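Local coordinates for protein mitochondrial edited mRNA stability factor 1 (Trypanosoma brucei, PDB 6NL1) that probably processes the 5' ends of mitochondrial mRNAs as a Nudix-type enzyme that binds GDP and helps stabilise edited transcripts, at residues E214-E226 and D231-W243. Sequence-based numbering, arbitrary orientation.
Sequences EVEWLMLRRINRE and DIPPISLKLPGKW. With SO4 (sulfate ion), chain B.
Lys238 lays its CD over one face of the Arg222 guanidinium, while Ser236 OG approaches that group obliquely and accepts a weak bond from NH2. Water 1 sits in plane at the Arg221 guanidinium edge, linking NE to Ile235 O; Asp330 forms a salt bridge with NH1. The two strands form an antiparallel beta hairpin within the Nudix domain, Leu220–Lys238 and Arg222–Ser236 being its hydrogen-bonded pairs. Near the turn the Asn224 amide ties the strands together: ND2 gives one bond to Ser236 OG, almost in the amide plane (2.8 Å, 165°), and a more tilted one to Pro233 O (2.7 Å), while OD1 receives Arg222 NE (2.7 Å). Bonded on both sides, the amide is probably fixed in its rotation. On the face carrying Arg221 and Leu237, Ile235 CG2 packs against Arg221 CB (3.7 Å), and Met219 CE reaches the Leu237 methyls. On the Arg222 face, the Leu220 and Pro240 side chains cross at about a right angle. Leu239 N donates to O1 of a sulfate, probably from the crystallisation liquor, also held by GDP-binding Tyr292, consistent with an anion-accepting site. Bent at chi3 and chi4 (both -59°), Lys238 curls back, and NZ, salt-bridged to Glu261, donates to Leu239 O (2.8 Å) and Gly241 O (2.7 Å).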
ATOM      1  N   GLU A 214       0.077  21.999 -18.026  1.00 27.08           N
ATOM      2  CA  GLU A 214      -0.222  20.968 -17.030  1.00 33.56           C
ATOM      3  C   GLU A 214      -0.303  19.605 -17.715  1.00 27.02           C
ATOM      4  O   GLU A 214      -0.914  19.476 -18.773  1.00 34.15           O
ATOM      5  CB  GLU A 214      -1.531  21.254 -16.295  1.00 27.47           C
ATOM      6  CG  GLU A 214      -1.776  20.288 -15.139  1.00 33.97           C
ATOM      7  CD  GLU A 214      -3.120  20.482 -14.469  1.00 36.84           C
ATOM      8  OE1 GLU A 214      -3.945  21.277 -14.973  1.00 40.12           O
ATOM      9  OE2 GLU A 214      -3.352  19.824 -13.438  1.00 36.40           O
ATOM     10  N   VAL A 215       0.321  18.591 -17.127  1.00 31.98           N
ATOM     11  CA  VAL A 215       0.286  17.258 -17.727  1.00 29.33           C
ATOM     12  C   VAL A 215      -0.918  16.467 -17.211  1.00 36.53           C
ATOM     13  O   VAL A 215      -1.533  16.855 -16.214  1.00 27.04           O
ATOM     14  CB  VAL A 215       1.592  16.476 -17.451  1.00 34.21           C
ATOM     15  CG1 VAL A 215       2.815  17.308 -17.869  1.00 26.98           C
ATOM     16  CG2 VAL A 215       1.684  16.110 -15.987  1.00 22.69           C
ATOM     17  N   GLU A 216      -1.256  15.379 -17.908  1.00 24.70           N
ATOM     18  CA  GLU A 216      -2.295  14.438 -17.475  1.00 31.62           C
ATOM     19  C   GLU A 216      -1.670  13.177 -16.879  1.00 24.94           C
ATOM     20  O   GLU A 216      -0.687  12.648 -17.403  1.00 29.83           O
ATOM     21  CB  GLU A 216      -3.206  14.035 -18.648  1.00 27.22           C
ATOM     22  CG  GLU A 216      -4.023  15.173 -19.246  1.00 34.85           C
ATOM     23  CD  GLU A 216      -5.054  14.712 -20.275  1.00 41.91           C
ATOM     24  OE1 GLU A 216      -4.784  13.768 -21.059  1.00 35.97           O
ATOM     25  OE2 GLU A 216      -6.147  15.311 -20.304  1.00 46.09           O
ATOM     26  N   TRP A 217      -2.257  12.694 -15.790  1.00 25.72           N
ATOM     27  CA  TRP A 217      -1.750  11.525 -15.080  1.00 26.47           C
ATOM     28  C   TRP A 217      -2.659  10.323 -15.329  1.00 34.24           C
ATOM     29  O   TRP A 217      -3.890  10.439 -15.287  1.00 24.93           O
ATOM     30  CB  TRP A 217      -1.678  11.808 -13.569  1.00 21.76           C
ATOM     31  CG  TRP A 217      -0.828  12.984 -13.227  1.00 34.24           C
ATOM     32  CD1 TRP A 217      -1.247  14.265 -13.014  1.00 23.45           C
ATOM     33  CD2 TRP A 217       0.603  12.996 -13.087  1.00 27.57           C
ATOM     34  NE1 TRP A 217      -0.161  15.078 -12.742  1.00 29.24           N
ATOM     35  CE2 TRP A 217       0.983  14.321 -12.781  1.00 32.53           C
ATOM     36  CE3 TRP A 217       1.599  12.010 -13.187  1.00 29.40           C
ATOM     37  CZ2 TRP A 217       2.318  14.692 -12.576  1.00 26.84           C
ATOM     38  CZ3 TRP A 217       2.927  12.379 -12.983  1.00 30.06           C
ATOM     39  CH2 TRP A 217       3.272  13.714 -12.685  1.00 28.04           C
ATOM     40  N   LEU A 218      -2.053   9.172 -15.584  1.00 25.41           N
ATOM     41  CA  LEU A 218      -2.807   7.929 -15.698  1.00 30.89           C
ATOM     42  C   LEU A 218      -3.294   7.488 -14.318  1.00 30.89           C
ATOM     43  O   LEU A 218      -2.505   7.373 -13.387  1.00 24.10           O
ATOM     44  CB  LEU A 218      -1.928   6.837 -16.301  1.00 30.77           C
ATOM     45  CG  LEU A 218      -2.646   5.563 -16.736  1.00 40.01           C
ATOM     46  CD1 LEU A 218      -3.590   5.884 -17.879  1.00 32.06           C
ATOM     47  CD2 LEU A 218      -1.641   4.496 -17.152  1.00 31.31           C
ATOM     48  N   MET A 219      -4.592   7.239 -14.186  1.00 26.49           N
ATOM     49  CA  MET A 219      -5.148   6.830 -12.904  1.00 21.00           C
ATOM     50  C   MET A 219      -6.055   5.597 -13.001  1.00 28.91           C
ATOM     51  O   MET A 219      -6.654   5.341 -14.045  1.00 25.25           O
ATOM     52  CB  MET A 219      -5.914   7.999 -12.286  1.00 19.65           C
ATOM     53  CG  MET A 219      -5.043   9.247 -12.147  1.00 28.16           C
ATOM     54  SD  MET A 219      -5.664  10.380 -10.915  1.00 40.44           S
ATOM     55  CE  MET A 219      -7.390  10.422 -11.332  1.00155.59           C
ATOM     56  N   LEU A 220      -6.141   4.846 -11.903  1.00 18.03           N
ATOM     57  CA  LEU A 220      -7.019   3.685 -11.799  1.00 27.13           C
ATOM     58  C   LEU A 220      -7.854   3.828 -10.540  1.00 26.47           C
ATOM     59  O   LEU A 220      -7.545   4.642  -9.674  1.00 25.94           O
ATOM     60  CB  LEU A 220      -6.214   2.386 -11.658  1.00 29.59           C
ATOM     61  CG  LEU A 220      -5.222   1.945 -12.730  1.00 51.91           C
ATOM     62  CD1 LEU A 220      -3.821   2.378 -12.343  1.00 35.97           C
ATOM     63  CD2 LEU A 220      -5.284   0.421 -12.910  1.00 33.29           C
ATOM     64  N   ARG A 221      -8.899   3.015 -10.428  1.00 20.78           N
ATOM     65  CA  ARG A 221      -9.686   2.961  -9.203  1.00 22.92           C
ATOM     66  C   ARG A 221      -9.719   1.531  -8.683  1.00 25.93           C
ATOM     67  O   ARG A 221     -10.320   0.653  -9.291  1.00 25.28           O
ATOM     68  CB  ARG A 221     -11.096   3.494  -9.452  1.00 18.44           C
ATOM     69  CG  ARG A 221     -11.103   4.984  -9.849  1.00 24.95           C
ATOM     70  CD  ARG A 221     -12.512   5.525  -9.972  1.00 26.14           C
ATOM     71  NE  ARG A 221     -13.161   5.687  -8.670  1.00 23.62           N
ATOM     72  CZ  ARG A 221     -14.468   5.888  -8.533  1.00 29.26           C
ATOM     73  NH1 ARG A 221     -15.243   5.953  -9.612  1.00 18.78           N
ATOM     74  NH2 ARG A 221     -15.002   6.027  -7.334  1.00 23.12           N
ATOM     75  N   ARG A 222      -9.043   1.305  -7.565  1.00 27.05           N
ATOM     76  CA  ARG A 222      -8.924  -0.022  -6.999  1.00 26.94           C
ATOM     77  C   ARG A 222     -10.049  -0.272  -6.002  1.00 21.96           C
ATOM     78  O   ARG A 222     -10.304   0.542  -5.113  1.00 31.85           O
ATOM     79  CB  ARG A 222      -7.570  -0.177  -6.303  1.00 28.07           C
ATOM     80  CG  ARG A 222      -7.275  -1.588  -5.762  1.00 32.16           C
ATOM     81  CD  ARG A 222      -6.052  -1.556  -4.848  1.00 34.61           C
ATOM     82  NE  ARG A 222      -6.279  -0.656  -3.715  1.00 42.83           N
ATOM     83  CZ  ARG A 222      -5.331   0.049  -3.098  1.00 45.91           C
ATOM     84  NH1 ARG A 222      -4.062  -0.026  -3.491  1.00 28.26           N
ATOM     85  NH2 ARG A 222      -5.656   0.839  -2.083  1.00 40.74           N
ATOM     86  N   ILE A 223     -10.709  -1.409  -6.148  1.00 25.57           N
ATOM     87  CA  ILE A 223     -11.775  -1.800  -5.240  1.00 23.00           C
ATOM     88  C   ILE A 223     -11.123  -2.510  -4.071  1.00 31.12           C
ATOM     89  O   ILE A 223     -10.407  -3.486  -4.254  1.00 29.33           O
ATOM     90  CB  ILE A 223     -12.771  -2.726  -5.947  1.00 34.70           C
ATOM     91  CG1 ILE A 223     -13.338  -2.020  -7.185  1.00 30.35           C
ATOM     92  CG2 ILE A 223     -13.884  -3.204  -4.975  1.00 22.74           C
ATOM     93  CD1 ILE A 223     -14.154  -2.938  -8.112  1.00 34.28           C
ATOM     94  N   ASN A 224     -11.343  -1.998  -2.869  1.00 23.37           N
ATOM     95  CA  ASN A 224     -10.677  -2.545  -1.697  1.00 29.73           C
ATOM     96  C   ASN A 224     -11.516  -3.626  -1.009  1.00 32.53           C
ATOM     97  O   ASN A 224     -12.724  -3.692  -1.197  1.00 37.51           O
ATOM     98  CB  ASN A 224     -10.294  -1.408  -0.750  1.00 27.56           C
ATOM     99  CG  ASN A 224      -9.336  -0.416  -1.402  1.00 29.48           C
ATOM    100  OD1 ASN A 224      -8.277  -0.807  -1.880  1.00 31.12           O
ATOM    101  ND2 ASN A 224      -9.718   0.870  -1.445  1.00 23.21           N
ATOM    102  N   ARG A 225     -10.860  -4.488  -0.241  1.00 36.66           N
ATOM    103  CA  ARG A 225     -11.526  -5.601   0.440  1.00 45.82           C
ATOM    104  C   ARG A 225     -12.372  -5.124   1.608  1.00 42.73           C
ATOM    105  O   ARG A 225     -12.144  -4.036   2.141  1.00 46.66           O
ATOM    106  CB  ARG A 225     -10.485  -6.610   0.924  1.00 47.21           C
ATOM    107  CG  ARG A 225     -10.126  -7.654  -0.118  1.00 87.78           C
ATOM    108  CD  ARG A 225      -8.810  -8.341   0.205  1.00122.78           C
ATOM    109  NE  ARG A 225      -7.667  -7.518  -0.176  1.00148.55           N
ATOM    110  CZ  ARG A 225      -6.397  -7.897  -0.054  1.00141.46           C
ATOM    111  NH1 ARG A 225      -6.102  -9.093   0.443  1.00134.90           N
ATOM    112  NH2 ARG A 225      -5.422  -7.079  -0.432  1.00114.92           N
ATOM    113  N   GLU A 226     -13.352  -5.926   2.015  1.00 46.49           N
ATOM    114  CA  GLU A 226     -14.216  -5.517   3.129  1.00 51.80           C
ATOM    115  C   GLU A 226     -13.459  -5.507   4.462  1.00 39.76           C
ATOM    116  O   GLU A 226     -13.769  -4.721   5.357  1.00 44.31           O
ATOM    117  CB  GLU A 226     -15.493  -6.365   3.213  1.00 57.49           C
ATOM    118  CG  GLU A 226     -15.338  -7.693   3.936  1.00 97.26           C
ATOM    119  CD  GLU A 226     -16.679  -8.341   4.283  1.00 94.64           C
ATOM    120  OE1 GLU A 226     -17.583  -7.630   4.782  1.00 59.57           O
ATOM    121  OE2 GLU A 226     -16.828  -9.562   4.051  1.00 70.96           O
ATOM    122  N   ASP A 231      -8.439   3.539   7.558  1.00 24.44           N
ATOM    123  CA  ASP A 231      -7.993   4.685   6.761  1.00 25.31           C
ATOM    124  C   ASP A 231      -8.134   4.457   5.249  1.00 27.73           C
ATOM    125  O   ASP A 231      -7.841   5.338   4.445  1.00 32.75           O
ATOM    126  CB  ASP A 231      -6.549   5.070   7.114  1.00 28.89           C
ATOM    127  CG  ASP A 231      -5.557   3.936   6.872  1.00 34.05           C
ATOM    128  OD1 ASP A 231      -5.828   2.784   7.274  1.00 25.73           O
ATOM    129  OD2 ASP A 231      -4.493   4.204   6.286  1.00 29.84           O
ATOM    130  N   ILE A 232      -8.574   3.267   4.864  1.00 26.12           N
ATOM    131  CA  ILE A 232      -8.705   2.948   3.447  1.00 27.02           C
ATOM    132  C   ILE A 232     -10.179   2.957   3.027  1.00 22.87           C
ATOM    133  O   ILE A 232     -10.997   2.264   3.609  1.00 30.12           O
ATOM    134  CB  ILE A 232      -8.041   1.592   3.124  1.00 30.39           C
ATOM    135  CG1 ILE A 232      -6.533   1.675   3.388  1.00 23.90           C
ATOM    136  CG2 ILE A 232      -8.301   1.172   1.666  1.00 24.48           C
ATOM    137  CD1 ILE A 232      -5.827   0.339   3.214  1.00 48.10           C
ATOM    138  N   PRO A 233     -10.516   3.760   2.014  1.00 32.03           N
ATOM    139  CA  PRO A 233     -11.902   3.865   1.542  1.00 28.60           C
ATOM    140  C   PRO A 233     -12.303   2.629   0.727  1.00 32.59           C
ATOM    141  O   PRO A 233     -11.451   1.786   0.434  1.00 29.23           O
ATOM    142  CB  PRO A 233     -11.862   5.107   0.649  1.00 30.84           C
ATOM    143  CG  PRO A 233     -10.462   5.089   0.084  1.00 29.12           C
ATOM    144  CD  PRO A 233      -9.588   4.585   1.215  1.00 25.73           C
ATOM    145  N   PRO A 234     -13.593   2.513   0.377  1.00 26.86           N
ATOM    146  CA  PRO A 234     -14.060   1.389  -0.442  1.00 21.58           C
ATOM    147  C   PRO A 234     -13.368   1.301  -1.814  1.00 29.95           C
ATOM    148  O   PRO A 234     -13.091   0.194  -2.286  1.00 22.18           O
ATOM    149  CB  PRO A 234     -15.552   1.685  -0.630  1.00 26.66           C
ATOM    150  CG  PRO A 234     -15.917   2.538   0.527  1.00 30.80           C
ATOM    151  CD  PRO A 234     -14.703   3.385   0.807  1.00 20.52           C
ATOM    152  N   ILE A 235     -13.102   2.447  -2.438  1.00 21.29           N
ATOM    153  CA  ILE A 235     -12.491   2.490  -3.773  1.00 23.65           C
ATOM    154  C   ILE A 235     -11.388   3.541  -3.796  1.00 23.79           C
ATOM    155  O   ILE A 235     -11.654   4.706  -3.562  1.00 21.75           O
ATOM    156  CB  ILE A 235     -13.533   2.829  -4.870  1.00 26.55           C
ATOM    157  CG1 ILE A 235     -14.735   1.890  -4.769  1.00 28.55           C
ATOM    158  CG2 ILE A 235     -12.905   2.762  -6.281  1.00 18.79           C
ATOM    159  CD1 ILE A 235     -15.824   2.157  -5.811  1.00 28.14           C
ATOM    160  N   SER A 236     -10.154   3.125  -4.069  1.00 21.47           N
ATOM    161  CA  SER A 236      -9.018   4.055  -4.085  1.00 22.06           C
ATOM    162  C   SER A 236      -8.724   4.553  -5.500  1.00 23.33           C
ATOM    163  O   SER A 236      -8.403   3.760  -6.387  1.00 27.19           O
ATOM    164  CB  SER A 236      -7.749   3.375  -3.537  1.00 22.68           C
ATOM    165  OG  SER A 236      -7.941   2.853  -2.230  1.00 30.67           O
ATOM    166  N   LEU A 237      -8.840   5.862  -5.704  1.00 24.65           N
ATOM    167  CA  LEU A 237      -8.370   6.496  -6.929  1.00 26.58           C
ATOM    168  C   LEU A 237      -6.867   6.659  -6.773  1.00 31.25           C
ATOM    169  O   LEU A 237      -6.414   7.255  -5.807  1.00 24.50           O
ATOM    170  CB  LEU A 237      -9.027   7.867  -7.112  1.00 28.80           C
ATOM    171  CG  LEU A 237      -8.530   8.734  -8.273  1.00 31.23           C
ATOM    172  CD1 LEU A 237      -8.965   8.136  -9.606  1.00 20.07           C
ATOM    173  CD2 LEU A 237      -9.052  10.173  -8.128  1.00 27.13           C
ATOM    174  N   LYS A 238      -6.089   6.121  -7.704  1.00 20.93           N
ATOM    175  CA  LYS A 238      -4.651   6.063  -7.495  1.00 23.42           C
ATOM    176  C   LYS A 238      -3.860   6.195  -8.789  1.00 17.93           C
ATOM    177  O   LYS A 238      -4.341   5.850  -9.857  1.00 24.09           O
ATOM    178  CB  LYS A 238      -4.281   4.741  -6.801  1.00 19.68           C
ATOM    179  CG  LYS A 238      -4.626   3.490  -7.636  1.00 19.48           C
ATOM    180  CD  LYS A 238      -4.488   2.170  -6.845  1.00 25.65           C
ATOM    181  CE  LYS A 238      -3.081   1.918  -6.297  1.00 23.88           C
ATOM    182  NZ  LYS A 238      -2.026   1.865  -7.366  1.00 24.73           N
ATOM    183  N   LEU A 239      -2.640   6.715  -8.667  1.00 17.41           N
ATOM    184  CA  LEU A 239      -1.593   6.494  -9.656  1.00 21.10           C
ATOM    185  C   LEU A 239      -1.251   4.991  -9.655  1.00 19.79           C
ATOM    186  O   LEU A 239      -1.524   4.288  -8.682  1.00 27.54           O
ATOM    187  CB  LEU A 239      -0.344   7.325  -9.305  1.00 22.27           C
ATOM    188  CG  LEU A 239      -0.531   8.840  -9.128  1.00 32.11           C
ATOM    189  CD1 LEU A 239       0.790   9.559  -8.775  1.00 21.85           C
ATOM    190  CD2 LEU A 239      -1.140   9.445 -10.380  1.00 29.05           C
ATOM    191  N   PRO A 240      -0.677   4.491 -10.754  1.00 25.78           N
ATOM    192  CA  PRO A 240      -0.260   3.083 -10.794  1.00 25.07           C
ATOM    193  C   PRO A 240       0.822   2.817  -9.763  1.00 32.85           C
ATOM    194  O   PRO A 240       1.564   3.729  -9.413  1.00 22.31           O
ATOM    195  CB  PRO A 240       0.343   2.928 -12.197  1.00 19.96           C
ATOM    196  CG  PRO A 240      -0.258   4.053 -13.011  1.00 25.22           C
ATOM    197  CD  PRO A 240      -0.454   5.185 -12.038  1.00 22.30           C
ATOM    198  N   GLY A 241       0.924   1.580  -9.291  1.00 24.22           N
ATOM    199  CA  GLY A 241       2.006   1.216  -8.401  1.00 18.71           C
ATOM    200  C   GLY A 241       1.493   0.510  -7.172  1.00 24.26           C
ATOM    201  O   GLY A 241       0.393   0.786  -6.711  1.00 22.80           O
ATOM    202  N   LYS A 242       2.290  -0.411  -6.648  1.00 24.21           N
ATOM    203  CA  LYS A 242       1.883  -1.172  -5.475  1.00 29.39           C
ATOM    204  C   LYS A 242       2.875  -1.038  -4.327  1.00 26.03           C
ATOM    205  O   LYS A 242       2.893  -0.009  -3.654  1.00 25.70           O
ATOM    206  CB  LYS A 242       1.667  -2.635  -5.833  1.00 16.65           C
ATOM    207  CG  LYS A 242       0.502  -2.892  -6.793  1.00 25.03           C
ATOM    208  CD  LYS A 242       0.355  -4.409  -6.998  1.00 37.68           C
ATOM    209  CE  LYS A 242      -0.621  -4.745  -8.071  1.00 47.28           C
ATOM    210  NZ  LYS A 242      -0.705  -6.217  -8.260  1.00 39.57           N
ATOM    211  N   TRP A 243       3.695  -2.069  -4.110  1.00 20.85           N
ATOM    212  CA  TRP A 243       4.677  -2.058  -3.023  1.00 25.46           C
ATOM    213  C   TRP A 243       5.976  -2.794  -3.370  1.00 26.30           C
ATOM    214  O   TRP A 243       6.023  -3.602  -4.301  1.00 24.36           O
ATOM    215  CB  TRP A 243       4.070  -2.638  -1.739  1.00 23.67           C
ATOM    216  CG  TRP A 243       3.775  -4.116  -1.824  1.00 29.33           C
ATOM    217  CD1 TRP A 243       4.643  -5.146  -1.553  1.00 24.13           C
ATOM    218  CD2 TRP A 243       2.536  -4.729  -2.216  1.00 21.22           C
ATOM    219  NE1 TRP A 243       4.010  -6.360  -1.752  1.00 30.61           N
ATOM    220  CE2 TRP A 243       2.721  -6.130  -2.159  1.00 20.84           C
ATOM    221  CE3 TRP A 243       1.287  -4.231  -2.603  1.00 29.13           C
ATOM    222  CZ2 TRP A 243       1.705  -7.031  -2.473  1.00 34.76           C
ATOM    223  CZ3 TRP A 243       0.276  -5.126  -2.911  1.00 26.36           C
ATOM    224  CH2 TRP A 243       0.493  -6.512  -2.854  1.00 30.14           C
TER
HETATM  225  S   SO4 B 401      -1.654   7.993  -4.829  1.00 54.24           S
HETATM  226  O1  SO4 B 401      -1.715   6.997  -5.889  1.00 45.71           O
HETATM  227  O2  SO4 B 401      -1.623   7.274  -3.556  1.00 82.66           O
HETATM  228  O3  SO4 B 401      -0.482   8.852  -4.949  1.00 52.35           O
HETATM  229  O4  SO4 B 401      -2.837   8.849  -4.896  1.00 77.35           O
HETATM  230  O   HOH W   1     -12.347   6.241  -5.938  1.00 23.40           O
HETATM  231  O   HOH W   2     -15.085  -2.138  -1.463  1.00 52.06           O